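Local coordinates for tyrosine specific protein phosphatase (Trypanosoma cruzi, PDB 4AZ1), which probably removes phosphate from phosphotyrosine residues of proteins, at residues R20-R23 and E24-L27; P200-A203 and T204-E207; L209-N212 and V213-P217; T255-D258 and V259-M263. All coordinates share one frame; numbering follows the deposited sequence.

Contact 1. Residues R20-R23 and E24-L27; sequences RVQR and EFSL
R20 and E24 face each other one helical turn apart and are joined by a salt bridge, NE of R20 lying 2.9 Å from OE2 of E24. The two flat groups are far from coplanar, with guanidinium and carboxylate turned 54° against each other. OE2 is met from above the carboxylate plane, and it in turn lies out of the guanidinium plane, so the N-H points only roughly at the oxygen (130°). An arginine extended from CG to NE suits the place: its CG sits anti to the backbone N, and the chain runs past the carboxylate, leaving NH1 for a salt bridge to D253, a second carboxylate, and NH2 for Y281 OH. OE1 of E24 is hydrogen-bonded to the hydroxyls of Y277 and Y281, so helix 274-288 holds both partners of the ion pair. All this happens on helix 14-30, whose regular i to i+4 bonds, such as F25 N to V21 O at 2.9 Å, set the spacing of the side chains. V21 and F25, both apolar, turn to helix 274-288. A water adds a second link on the polar side, accepting from R23 NH2 in the guanidinium plane (2.7 Å) and donating to E24 OE2 (3.0 Å). Glutamate fits because it has two oxygens: OE2 can meet R20 and the water while OE1 serves the tyrosines. Further round, the chain of Q22 bends at chi2 (64°), which swings its amide along the helix until NE2 donates to OG of S26 at 3.2 Å. That serine oxygen is tilted out of the amide plane.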
ATOM      1  N   ARG A  20      -5.032 -42.772   7.590  1.00 35.78           N
ATOM      2  CA  ARG A  20      -3.805 -42.601   6.827  1.00 38.16           C
ATOM      3  C   ARG A  20      -3.518 -41.107   6.589  1.00 35.07           C
ATOM      4  O   ARG A  20      -2.375 -40.666   6.734  1.00 32.29           O
ATOM      5  CB  ARG A  20      -3.879 -43.335   5.490  1.00 35.62           C
ATOM      6  CG  ARG A  20      -2.769 -42.917   4.540  1.00 37.48           C
ATOM      7  CD  ARG A  20      -2.704 -43.749   3.277  1.00 42.88           C
ATOM      8  NE  ARG A  20      -1.995 -43.009   2.234  1.00 34.32           N
ATOM      9  CZ  ARG A  20      -1.656 -43.495   1.048  1.00 44.09           C
ATOM     10  NH1 ARG A  20      -1.945 -44.750   0.735  1.00 41.08           N
ATOM     11  NH2 ARG A  20      -1.020 -42.720   0.175  1.00 34.98           N
ATOM     12  N   VAL A  21      -4.546 -40.338   6.240  1.00 29.65           N
ATOM     13  CA  VAL A  21      -4.351 -38.898   6.044  1.00 35.08           C
ATOM     14  C   VAL A  21      -3.857 -38.254   7.337  1.00 32.61           C
ATOM     15  O   VAL A  21      -2.851 -37.546   7.333  1.00 37.24           O
ATOM     16  CB  VAL A  21      -5.616 -38.167   5.533  1.00 38.89           C
ATOM     17  CG1 VAL A  21      -5.323 -36.660   5.340  1.00 33.07           C
ATOM     18  CG2 VAL A  21      -6.074 -38.761   4.214  1.00 45.80           C
ATOM     19  N   GLN A  22      -4.544 -38.514   8.445  1.00 36.37           N
ATOM     20  CA  GLN A  22      -4.117 -37.952   9.726  1.00 35.50           C
ATOM     21  C   GLN A  22      -2.669 -38.347  10.050  1.00 43.36           C
ATOM     22  O   GLN A  22      -1.859 -37.499  10.436  1.00 42.37           O
ATOM     23  CB  GLN A  22      -5.068 -38.361  10.857  1.00 39.76           C
ATOM     24  CG  GLN A  22      -4.663 -37.809  12.234  1.00 61.31           C
ATOM     25  CD  GLN A  22      -4.700 -36.268  12.316  1.00 62.38           C
ATOM     26  OE1 GLN A  22      -5.766 -35.670  12.493  1.00 63.81           O
ATOM     27  NE2 GLN A  22      -3.530 -35.631  12.195  1.00 47.37           N
ATOM     28  N   ARG A  23      -2.341 -39.625   9.859  1.00 42.78           N
ATOM     29  CA  ARG A  23      -0.992 -40.131  10.128  1.00 36.08           C
ATOM     30  C   ARG A  23       0.076 -39.422   9.278  1.00 37.14           C
ATOM     31  O   ARG A  23       1.121 -39.026   9.791  1.00 38.11           O
ATOM     32  CB  ARG A  23      -0.956 -41.632   9.860  1.00 40.34           C
ATOM     33  CG  ARG A  23       0.316 -42.318  10.313  1.00 48.97           C
ATOM     34  CD  ARG A  23       0.264 -43.806   9.969  1.00 60.21           C
ATOM     35  NE  ARG A  23       0.270 -44.008   8.522  1.00 58.30           N
ATOM     36  CZ  ARG A  23      -0.696 -44.622   7.844  1.00 60.00           C
ATOM     37  NH1 ARG A  23      -1.758 -45.121   8.484  1.00 54.11           N
ATOM     38  NH2 ARG A  23      -0.590 -44.748   6.523  1.00 56.98           N
ATOM     39  N   GLU A  24      -0.192 -39.259   7.983  1.00 36.20           N
ATOM     40  CA  GLU A  24       0.751 -38.580   7.099  1.00 39.87           C
ATOM     41  C   GLU A  24       0.915 -37.110   7.463  1.00 40.65           C
ATOM     42  O   GLU A  24       2.028 -36.583   7.459  1.00 37.26           O
ATOM     43  CB  GLU A  24       0.296 -38.682   5.637  1.00 33.39           C
ATOM     44  CG  GLU A  24       0.590 -40.039   4.993  1.00 39.06           C
ATOM     45  CD  GLU A  24       0.032 -40.123   3.574  1.00 44.50           C
ATOM     46  OE1 GLU A  24      -0.456 -39.089   3.037  1.00 37.16           O
ATOM     47  OE2 GLU A  24       0.094 -41.225   2.994  1.00 35.16           O
ATOM     48  N   PHE A  25      -0.193 -36.435   7.760  1.00 29.91           N
ATOM     49  CA  PHE A  25      -0.086 -35.030   8.115  1.00 34.69           C
ATOM     50  C   PHE A  25       0.727 -34.836   9.406  1.00 42.92           C
ATOM     51  O   PHE A  25       1.545 -33.916   9.491  1.00 35.07           O
ATOM     52  CB  PHE A  25      -1.460 -34.375   8.228  1.00 26.25           C
ATOM     53  CG  PHE A  25      -1.394 -32.906   8.496  1.00 28.79           C
ATOM     54  CD1 PHE A  25      -1.091 -32.014   7.472  1.00 29.65           C
ATOM     55  CD2 PHE A  25      -1.610 -32.410   9.779  1.00 35.57           C
ATOM     56  CE1 PHE A  25      -1.018 -30.644   7.717  1.00 36.67           C
ATOM     57  CE2 PHE A  25      -1.547 -31.034  10.029  1.00 39.36           C
ATOM     58  CZ  PHE A  25      -1.243 -30.159   8.994  1.00 31.84           C
ATOM     59  N   SER A  26       0.514 -35.701  10.399  1.00 39.46           N
ATOM     60  CA  SER A  26       1.286 -35.626  11.631  1.00 46.58           C
ATOM     61  C   SER A  26       2.770 -35.859  11.370  1.00 44.00           C
ATOM     62  O   SER A  26       3.625 -35.186  11.942  1.00 47.82           O
ATOM     63  CB  SER A  26       0.764 -36.628  12.665  1.00 48.76           C
ATOM     64  OG  SER A  26      -0.536 -36.258  13.092  1.00 49.27           O
ATOM     65  N   LEU A  27       3.073 -36.803  10.489  1.00 38.12           N
ATOM     66  CA  LEU A  27       4.454 -37.059  10.104  1.00 40.20           C
ATOM     67  C   LEU A  27       5.082 -35.833   9.432  1.00 41.93           C
ATOM     68  O   LEU A  27       6.251 -35.515   9.671  1.00 46.76           O
ATOM     69  CB  LEU A  27       4.525 -38.296   9.207  1.00 44.71           C
ATOM     70  CG  LEU A  27       5.882 -38.755   8.688  1.00 48.02           C
ATOM     71  CD1 LEU A  27       6.789 -39.175   9.850  1.00 55.67           C
ATOM     72  CD2 LEU A  27       5.690 -39.907   7.706  1.00 49.83           C
TER
HETATM   73  O   HOH W   1       1.000 -43.467   4.718  1.00 52.76           O

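Contact 2. Residues P200-A203 and T204-E207; sequences PQSA and TSLE. With EDO (1,2-ethanediol), chain C.
The start of helix 203-215 is the setting here, reached through P200-A203 just after the W-P-D sequence beginning at W194, which corresponds to the WPD loop of the family. S202 stands just before the helix, and its OG shares a hydrogen bond with OG1 of T204 at 3.2 Å. Each hydroxyl lies between its own backbone N and carbonyl carbon (chi1 66° and 69°), which brings the two oxygens within bonding distance. Short hydroxyl residues suit such a place, since they can either give or take a proton and so pair with each other and with water. The backbone bonds are long: S205 N reaches S202 O weakly at 3.4 Å, and E207 N reaches A203 O weakly at the same distance, though nearly straight (174°). A water ties loop to helix as well, accepting from S202 N and donating to S205 OG, both at 3.2 Å; the same OG is hydrogen-bonded to L167 O. On the apolar side the ring of P200 brings CG to 4.2 Å from CD2 of L206, the two side chains crossing at a slant. A 1,2-ethanediol, probably from the crystallisation liquor, donates from O1 to P200 O at 3.2 Å. P200 and L206 both pack on V279 of helix 274-288, with A203 against C286 and E207 salt-bridged to R287, while P200 and S205 also meet Y191 of strand 184-191.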
ATOM      1  N   PRO A 200     -13.599 -27.066   0.745  1.00 42.92           N
ATOM      2  CA  PRO A 200     -14.379 -26.417  -0.320  1.00 44.27           C
ATOM      3  C   PRO A 200     -15.826 -26.887  -0.365  1.00 44.18           C
ATOM      4  O   PRO A 200     -16.110 -28.080  -0.165  1.00 46.80           O
ATOM      5  CB  PRO A 200     -13.643 -26.834  -1.592  1.00 40.90           C
ATOM      6  CG  PRO A 200     -12.211 -26.954  -1.148  1.00 43.64           C
ATOM      7  CD  PRO A 200     -12.302 -27.564   0.242  1.00 40.03           C
ATOM      8  N   GLN A 201     -16.728 -25.940  -0.612  1.00 48.53           N
ATOM      9  CA  GLN A 201     -18.155 -26.229  -0.689  1.00 53.30           C
ATOM     10  C   GLN A 201     -18.468 -27.188  -1.832  1.00 49.24           C
ATOM     11  O   GLN A 201     -19.344 -28.059  -1.697  1.00 54.48           O
ATOM     12  CB  GLN A 201     -18.964 -24.928  -0.811  1.00 63.03           C
ATOM     13  CG  GLN A 201     -19.028 -24.139   0.505  1.00 78.16           C
ATOM     14  CD  GLN A 201     -19.430 -22.678   0.325  1.00 83.94           C
ATOM     15  OE1 GLN A 201     -19.996 -22.292  -0.705  1.00 83.67           O
ATOM     16  NE2 GLN A 201     -19.130 -21.857   1.334  1.00 75.78           N
ATOM     17  N   SER A 202     -17.747 -27.041  -2.946  1.00 45.18           N
ATOM     18  CA  SER A 202     -17.846 -28.017  -4.045  1.00 63.63           C
ATOM     19  C   SER A 202     -16.505 -28.279  -4.744  1.00 51.72           C
ATOM     20  O   SER A 202     -15.709 -27.360  -4.943  1.00 50.65           O
ATOM     21  CB  SER A 202     -18.897 -27.582  -5.078  1.00 68.51           C
ATOM     22  OG  SER A 202     -18.495 -26.399  -5.749  1.00 72.16           O
ATOM     23  N   ALA A 203     -16.283 -29.533  -5.131  1.00 53.14           N
ATOM     24  CA  ALA A 203     -15.114 -29.914  -5.925  1.00 55.18           C
ATOM     25  C   ALA A 203     -14.930 -29.082  -7.207  1.00 54.80           C
ATOM     26  O   ALA A 203     -13.805 -28.800  -7.610  1.00 53.01           O
ATOM     27  CB  ALA A 203     -15.181 -31.401  -6.271  1.00 58.68           C
ATOM     28  N   THR A 204     -16.033 -28.700  -7.848  1.00 53.13           N
ATOM     29  CA  THR A 204     -15.964 -27.997  -9.133  1.00 53.29           C
ATOM     30  C   THR A 204     -15.181 -26.667  -9.104  1.00 44.51           C
ATOM     31  O   THR A 204     -14.569 -26.283 -10.093  1.00 47.83           O
ATOM     32  CB  THR A 204     -17.371 -27.759  -9.720  1.00 61.88           C
ATOM     33  OG1 THR A 204     -18.069 -26.798  -8.923  1.00 76.32           O
ATOM     34  CG2 THR A 204     -18.165 -29.050  -9.739  1.00 58.91           C
ATOM     35  N   SER A 205     -15.189 -25.973  -7.975  1.00 33.91           N
ATOM     36  CA  SER A 205     -14.547 -24.666  -7.908  1.00 42.09           C
ATOM     37  C   SER A 205     -13.030 -24.765  -8.005  1.00 45.08           C
ATOM     38  O   SER A 205     -12.385 -24.004  -8.736  1.00 36.63           O
ATOM     39  CB  SER A 205     -14.943 -23.939  -6.624  1.00 34.41           C
ATOM     40  OG  SER A 205     -16.334 -23.667  -6.626  1.00 41.55           O
ATOM     41  N   LEU A 206     -12.465 -25.701  -7.255  1.00 41.70           N
ATOM     42  CA  LEU A 206     -11.036 -25.973  -7.310  1.00 46.98           C
ATOM     43  C   LEU A 206     -10.629 -26.368  -8.734  1.00 45.02           C
ATOM     44  O   LEU A 206      -9.633 -25.867  -9.262  1.00 38.96           O
ATOM     45  CB  LEU A 206     -10.688 -27.089  -6.324  1.00 50.65           C
ATOM     46  CG  LEU A 206      -9.438 -26.922  -5.470  1.00 60.08           C
ATOM     47  CD1 LEU A 206      -9.279 -25.484  -5.025  1.00 61.83           C
ATOM     48  CD2 LEU A 206      -9.527 -27.828  -4.255  1.00 60.08           C
ATOM     49  N   GLU A 207     -11.396 -27.260  -9.357  1.00 38.24           N
ATOM     50  CA  GLU A 207     -11.123 -27.632 -10.754  1.00 46.53           C
ATOM     51  C   GLU A 207     -11.131 -26.416 -11.697  1.00 49.37           C
ATOM     52  O   GLU A 207     -10.313 -26.324 -12.620  1.00 43.78           O
ATOM     53  CB  GLU A 207     -12.123 -28.683 -11.235  1.00 49.72           C
ATOM     54  CG  GLU A 207     -11.819 -30.121 -10.773  1.00 54.61           C
ATOM     55  CD  GLU A 207     -10.636 -30.770 -11.508  1.00 65.56           C
ATOM     56  OE1 GLU A 207      -9.981 -30.085 -12.327  1.00 64.88           O
ATOM     57  OE2 GLU A 207     -10.362 -31.971 -11.266  1.00 65.65           O
TER
HETATM   58  C1  EDO C1301     -13.758 -31.144  -1.205  1.00 56.78           C
HETATM   59  O1  EDO C1301     -15.093 -31.062  -0.689  1.00 65.05           O
HETATM   60  C2  EDO C1301     -13.840 -31.066  -2.721  1.00 54.48           C
HETATM   61  O2  EDO C1301     -12.520 -31.052  -3.265  1.00 65.18           O
HETATM   62  O   HOH W   2     -17.168 -23.980  -3.592  1.00 52.06           O

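Contact 3. Residues L209-N212 and V213-P217; sequences LLTN and VKNSP
K214 folds back over the carbonyl of L210 in the last turns of helix 203-215, which packs on the central mixed sheet of the phosphatase fold. The backbone bonds come first: V213 N to L209 O, K214 N to L210 O (2.9 Å) and N215 N to T211 O follow the i to i+4 pattern through the last turn. In van der Waals contact, CG of K214 lies 3.2 Å from L210 O, and the bend of the chain at chi3 (-137°) lets CE come within 3.6 Å of the same oxygen. The long aliphatic part of a lysine can thus lie along the helix while its amine stays at the polar surface. T211 and N215 also run side by side in the same direction, CG2 of the threonine 3.8 Å from ND2 of the asparagine. L209, L210 and V213 are the buried residues: L210 and V213 meet helix 232-247 through Y240, while L209 and V213 touch I117 of strand 115-118, places where branched apolar side chains fit. Polar links are made through a water, which accepts from T211 OG1 and from K214 NZ, each at 3.0 Å; T211 OG1 is also bonded to E207 O, and NZ has a long, weak ion pair with E247. N212 OD1 is held by R171. Beyond N215, S216 turns back on V213 O, which accepts twice: from S216 N at 3.1 Å and from S216 OG at 2.6 Å, the hydroxyl lying in the carbonyl plane on a lone pair.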
ATOM      1  N   LEU A 209     -10.476 -23.272 -10.844  1.00 35.44           N
ATOM      2  CA  LEU A 209      -9.234 -22.560 -10.556  1.00 41.06           C
ATOM      3  C   LEU A 209      -8.045 -23.184 -11.291  1.00 41.46           C
ATOM      4  O   LEU A 209      -7.228 -22.469 -11.882  1.00 41.20           O
ATOM      5  CB  LEU A 209      -8.954 -22.533  -9.056  1.00 37.75           C
ATOM      6  CG  LEU A 209      -9.822 -21.659  -8.153  1.00 35.68           C
ATOM      7  CD1 LEU A 209      -9.230 -21.658  -6.761  1.00 29.93           C
ATOM      8  CD2 LEU A 209      -9.909 -20.229  -8.686  1.00 33.39           C
ATOM      9  N   LEU A 210      -7.956 -24.514 -11.265  1.00 42.65           N
ATOM     10  CA  LEU A 210      -6.837 -25.198 -11.902  1.00 49.33           C
ATOM     11  C   LEU A 210      -6.893 -25.046 -13.420  1.00 50.34           C
ATOM     12  O   LEU A 210      -5.855 -25.022 -14.087  1.00 47.44           O
ATOM     13  CB  LEU A 210      -6.789 -26.670 -11.487  1.00 46.95           C
ATOM     14  CG  LEU A 210      -6.581 -26.865  -9.980  1.00 51.26           C
ATOM     15  CD1 LEU A 210      -6.683 -28.328  -9.620  1.00 46.56           C
ATOM     16  CD2 LEU A 210      -5.228 -26.318  -9.567  1.00 49.13           C
ATOM     17  N   THR A 211      -8.104 -24.942 -13.959  1.00 48.84           N
ATOM     18  CA  THR A 211      -8.272 -24.673 -15.386  1.00 49.05           C
ATOM     19  C   THR A 211      -7.666 -23.316 -15.726  1.00 46.57           C
ATOM     20  O   THR A 211      -6.951 -23.187 -16.720  1.00 50.39           O
ATOM     21  CB  THR A 211      -9.745 -24.745 -15.807  1.00 48.27           C
ATOM     22  OG1 THR A 211     -10.170 -26.114 -15.786  1.00 50.63           O
ATOM     23  CG2 THR A 211      -9.942 -24.182 -17.212  1.00 53.68           C
ATOM     24  N   ASN A 212      -7.925 -22.313 -14.888  1.00 50.16           N
ATOM     25  CA  ASN A 212      -7.275 -21.021 -15.062  1.00 46.70           C
ATOM     26  C   ASN A 212      -5.762 -21.148 -15.070  1.00 42.58           C
ATOM     27  O   ASN A 212      -5.110 -20.610 -15.957  1.00 41.08           O
ATOM     28  CB  ASN A 212      -7.696 -20.026 -13.978  1.00 49.25           C
ATOM     29  CG  ASN A 212      -9.109 -19.542 -14.159  1.00 51.58           C
ATOM     30  OD1 ASN A 212      -9.859 -19.416 -13.196  1.00 53.24           O
ATOM     31  ND2 ASN A 212      -9.493 -19.297 -15.406  1.00 55.65           N
ATOM     32  N   VAL A 213      -5.218 -21.848 -14.072  1.00 43.64           N
ATOM     33  CA  VAL A 213      -3.776 -22.059 -13.988  1.00 44.69           C
ATOM     34  C   VAL A 213      -3.236 -22.637 -15.290  1.00 42.84           C
ATOM     35  O   VAL A 213      -2.303 -22.080 -15.881  1.00 48.81           O
ATOM     36  CB  VAL A 213      -3.387 -22.956 -12.784  1.00 43.73           C
ATOM     37  CG1 VAL A 213      -1.946 -23.397 -12.876  1.00 43.96           C
ATOM     38  CG2 VAL A 213      -3.601 -22.211 -11.490  1.00 36.19           C
ATOM     39  N   LYS A 214      -3.845 -23.726 -15.754  1.00 47.74           N
ATOM     40  CA  LYS A 214      -3.384 -24.417 -16.960  1.00 54.11           C
ATOM     41  C   LYS A 214      -3.439 -23.556 -18.217  1.00 57.93           C
ATOM     42  O   LYS A 214      -2.572 -23.670 -19.093  1.00 54.09           O
ATOM     43  CB  LYS A 214      -4.223 -25.664 -17.211  1.00 68.00           C
ATOM     44  CG  LYS A 214      -4.110 -26.735 -16.159  1.00 77.12           C
ATOM     45  CD  LYS A 214      -5.011 -27.902 -16.538  1.00 90.89           C
ATOM     46  CE  LYS A 214      -5.765 -28.431 -15.328  1.00 95.36           C
ATOM     47  NZ  LYS A 214      -6.994 -29.178 -15.719  1.00103.06           N
ATOM     48  N   ASN A 215      -4.473 -22.725 -18.323  1.00 56.56           N
ATOM     49  CA  ASN A 215      -4.653 -21.881 -19.503  1.00 61.69           C
ATOM     50  C   ASN A 215      -3.811 -20.599 -19.427  1.00 60.77           C
ATOM     51  O   ASN A 215      -3.750 -19.828 -20.384  1.00 59.89           O
ATOM     52  CB  ASN A 215      -6.147 -21.562 -19.711  1.00 65.17           C
ATOM     53  CG  ASN A 215      -6.976 -22.801 -20.048  1.00 76.76           C
ATOM     54  OD1 ASN A 215      -6.446 -23.907 -20.158  1.00 88.06           O
ATOM     55  ND2 ASN A 215      -8.286 -22.616 -20.205  1.00 73.87           N
ATOM     56  N   SER A 216      -3.164 -20.376 -18.283  1.00 50.01           N
ATOM     57  CA  SER A 216      -2.296 -19.203 -18.103  1.00 45.99           C
ATOM     58  C   SER A 216      -0.910 -19.494 -18.687  1.00 49.99           C
ATOM     59  O   SER A 216      -0.567 -20.659 -18.908  1.00 49.80           O
ATOM     60  CB  SER A 216      -2.168 -18.870 -16.618  1.00 43.29           C
ATOM     61  OG  SER A 216      -1.191 -19.702 -16.022  1.00 48.41           O
ATOM     62  N   PRO A 217      -0.103 -18.445 -18.946  1.00 54.16           N
ATOM     63  CA  PRO A 217       1.218 -18.677 -19.572  1.00 59.65           C
ATOM     64  C   PRO A 217       2.278 -19.280 -18.633  1.00 58.84           C
ATOM     65  O   PRO A 217       2.329 -18.962 -17.440  1.00 47.71           O
ATOM     66  CB  PRO A 217       1.651 -17.275 -20.033  1.00 54.97           C
ATOM     67  CG  PRO A 217       0.861 -16.327 -19.201  1.00 57.20           C
ATOM     68  CD  PRO A 217      -0.442 -17.013 -18.869  1.00 43.68           C
TER
HETATM   69  O   HOH W   3      -9.297 -28.356 -14.039  1.00 44.84           O

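Contact 4. Residues T255-D258 and V259-M263; sequences TVYD and VVSAM
T255 and V259 touch through their methyl groups, CG2 of each, at 4.1 Å, the two side chains lying next to each other and pointing the same way. The valine methyl also comes close to the backbone, its CG2 being 3.2 Å from T255 O, because that branch stands beside its own backbone N (chi1 157° for CG1). A similar approach is made one residue on, where CG2 of V260 sits 3.3 Å from V256 O. The backbone bonds are those of an alpha-helix, V259 N to T255 O and S261 N to Y257 O both measuring 2.8 Å. The segments form most of helix 255-266 of the phosphatase fold, which packs between other helices: V256 and V260 meet helix 274-288, and V259 meets A241 of helix 232-247. Valines suit these positions, as short apolar side chains that allow close packing against two neighbouring helices. Among the polar groups, T255 OG1 and D258 OD2 are hydrogen-bonded to T252 N and T254 OG1 just before the helix, tying its first turn to the preceding residues; an aspartate near the N-terminal end of a helix probably also gains from the helix dipole. CG of Y257, anti to the backbone N (chi1 -171°), lets the ring lie against helix 14-30, on E24, L27 and L28, and S261 OG approaches its CE2 obliquely at 4.2 Å.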
ATOM      1  N   THR A 255       2.692 -39.868  -3.960  1.00 42.64           N
ATOM      2  CA  THR A 255       2.657 -38.563  -4.635  1.00 38.73           C
ATOM      3  C   THR A 255       2.214 -37.391  -3.753  1.00 37.43           C
ATOM      4  O   THR A 255       2.862 -36.335  -3.763  1.00 37.35           O
ATOM      5  CB  THR A 255       1.761 -38.585  -5.890  1.00 40.71           C
ATOM      6  OG1 THR A 255       2.261 -39.543  -6.817  1.00 44.53           O
ATOM      7  CG2 THR A 255       1.734 -37.220  -6.565  1.00 43.01           C
ATOM      8  N   VAL A 256       1.132 -37.552  -2.991  1.00 38.58           N
ATOM      9  CA  VAL A 256       0.637 -36.412  -2.205  1.00 35.92           C
ATOM     10  C   VAL A 256       1.612 -36.023  -1.103  1.00 34.84           C
ATOM     11  O   VAL A 256       1.939 -34.842  -0.930  1.00 33.33           O
ATOM     12  CB  VAL A 256      -0.749 -36.658  -1.578  1.00 31.83           C
ATOM     13  CG1 VAL A 256      -1.247 -35.372  -0.911  1.00 30.52           C
ATOM     14  CG2 VAL A 256      -1.747 -37.078  -2.640  1.00 31.80           C
ATOM     15  N   TYR A 257       2.064 -37.020  -0.353  1.00 36.46           N
ATOM     16  CA  TYR A 257       3.082 -36.795   0.652  1.00 36.35           C
ATOM     17  C   TYR A 257       4.338 -36.173   0.011  1.00 34.44           C
ATOM     18  O   TYR A 257       4.854 -35.167   0.504  1.00 41.07           O
ATOM     19  CB  TYR A 257       3.424 -38.102   1.384  1.00 34.73           C
ATOM     20  CG  TYR A 257       4.319 -37.871   2.573  1.00 45.51           C
ATOM     21  CD1 TYR A 257       3.787 -37.475   3.789  1.00 41.11           C
ATOM     22  CD2 TYR A 257       5.701 -38.028   2.478  1.00 52.99           C
ATOM     23  CE1 TYR A 257       4.600 -37.243   4.884  1.00 39.49           C
ATOM     24  CE2 TYR A 257       6.523 -37.803   3.576  1.00 52.93           C
ATOM     25  CZ  TYR A 257       5.959 -37.401   4.770  1.00 46.95           C
ATOM     26  OH  TYR A 257       6.750 -37.165   5.866  1.00 51.26           O
ATOM     27  N   ASP A 258       4.817 -36.749  -1.092  1.00 35.25           N
ATOM     28  CA  ASP A 258       6.042 -36.253  -1.729  1.00 43.95           C
ATOM     29  C   ASP A 258       5.919 -34.798  -2.214  1.00 51.11           C
ATOM     30  O   ASP A 258       6.823 -33.978  -2.012  1.00 44.03           O
ATOM     31  CB  ASP A 258       6.440 -37.162  -2.884  1.00 46.82           C
ATOM     32  CG  ASP A 258       6.896 -38.532  -2.408  1.00 52.48           C
ATOM     33  OD1 ASP A 258       7.406 -38.632  -1.270  1.00 54.16           O
ATOM     34  OD2 ASP A 258       6.747 -39.510  -3.172  1.00 58.85           O
ATOM     35  N   VAL A 259       4.796 -34.494  -2.852  1.00 37.45           N
ATOM     36  CA  VAL A 259       4.517 -33.155  -3.341  1.00 35.83           C
ATOM     37  C   VAL A 259       4.481 -32.138  -2.203  1.00 36.84           C
ATOM     38  O   VAL A 259       5.098 -31.074  -2.292  1.00 38.54           O
ATOM     39  CB  VAL A 259       3.175 -33.125  -4.090  1.00 40.85           C
ATOM     40  CG1 VAL A 259       2.595 -31.720  -4.115  1.00 40.42           C
ATOM     41  CG2 VAL A 259       3.364 -33.654  -5.505  1.00 41.79           C
ATOM     42  N   VAL A 260       3.772 -32.464  -1.129  1.00 36.84           N
ATOM     43  CA  VAL A 260       3.694 -31.536  -0.007  1.00 39.61           C
ATOM     44  C   VAL A 260       5.057 -31.404   0.666  1.00 39.14           C
ATOM     45  O   VAL A 260       5.458 -30.305   1.055  1.00 33.19           O
ATOM     46  CB  VAL A 260       2.575 -31.926   0.979  1.00 35.55           C
ATOM     47  CG1 VAL A 260       2.586 -31.023   2.217  1.00 30.24           C
ATOM     48  CG2 VAL A 260       1.234 -31.804   0.275  1.00 26.32           C
ATOM     49  N   SER A 261       5.793 -32.509   0.748  1.00 32.71           N
ATOM     50  CA  SER A 261       7.118 -32.470   1.348  1.00 40.52           C
ATOM     51  C   SER A 261       8.021 -31.502   0.578  1.00 40.78           C
ATOM     52  O   SER A 261       8.737 -30.689   1.173  1.00 49.38           O
ATOM     53  CB  SER A 261       7.724 -33.871   1.382  1.00 48.05           C
ATOM     54  OG  SER A 261       8.303 -34.130   2.643  1.00 65.36           O
ATOM     55  N   ALA A 262       7.965 -31.569  -0.747  1.00 33.73           N
ATOM     56  CA  ALA A 262       8.785 -30.693  -1.589  1.00 42.10           C
ATOM     57  C   ALA A 262       8.338 -29.226  -1.542  1.00 40.15           C
ATOM     58  O   ALA A 262       9.162 -28.317  -1.658  1.00 45.51           O
ATOM     59  CB  ALA A 262       8.815 -31.201  -3.021  1.00 35.93           C
ATOM     60  N   MET A 263       7.039 -28.989  -1.393  1.00 43.98           N
ATOM     61  CA  MET A 263       6.558 -27.622  -1.229  1.00 40.59           C
ATOM     62  C   MET A 263       7.079 -27.057   0.089  1.00 40.27           C
ATOM     63  O   MET A 263       7.508 -25.907   0.154  1.00 39.07           O
ATOM     64  CB  MET A 263       5.027 -27.573  -1.228  1.00 37.82           C
ATOM     65  CG  MET A 263       4.376 -27.794  -2.581  1.00 42.67           C
ATOM     66  SD  MET A 263       2.608 -27.411  -2.526  1.00 44.00           S
ATOM     67  CE  MET A 263       2.074 -28.484  -1.179  1.00 35.48           C
TER

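Along the chain the four contacts follow in series, from the N-terminal helix 14-30 (contact 1) through helix 203-215 (contacts 2 and 3) to helix 255-266 (contact 4). Contacts 2 and 3 adjoin in sequence, their centres 15 Å apart, and span the beginning and the end of one helix. Contacts 1 and 4 have centres 12 Å apart and touch directly, CG of L27 lying 3.4 Å from OH of Y257. The two pairs stand apart, with 11 to 17 Å between nearest atoms. Helix 274-288, which meets contacts 1, 2 and 4, links the N-terminal helix to the rest of the phosphatase fold, and helix 232-247 links contacts 3 and 4.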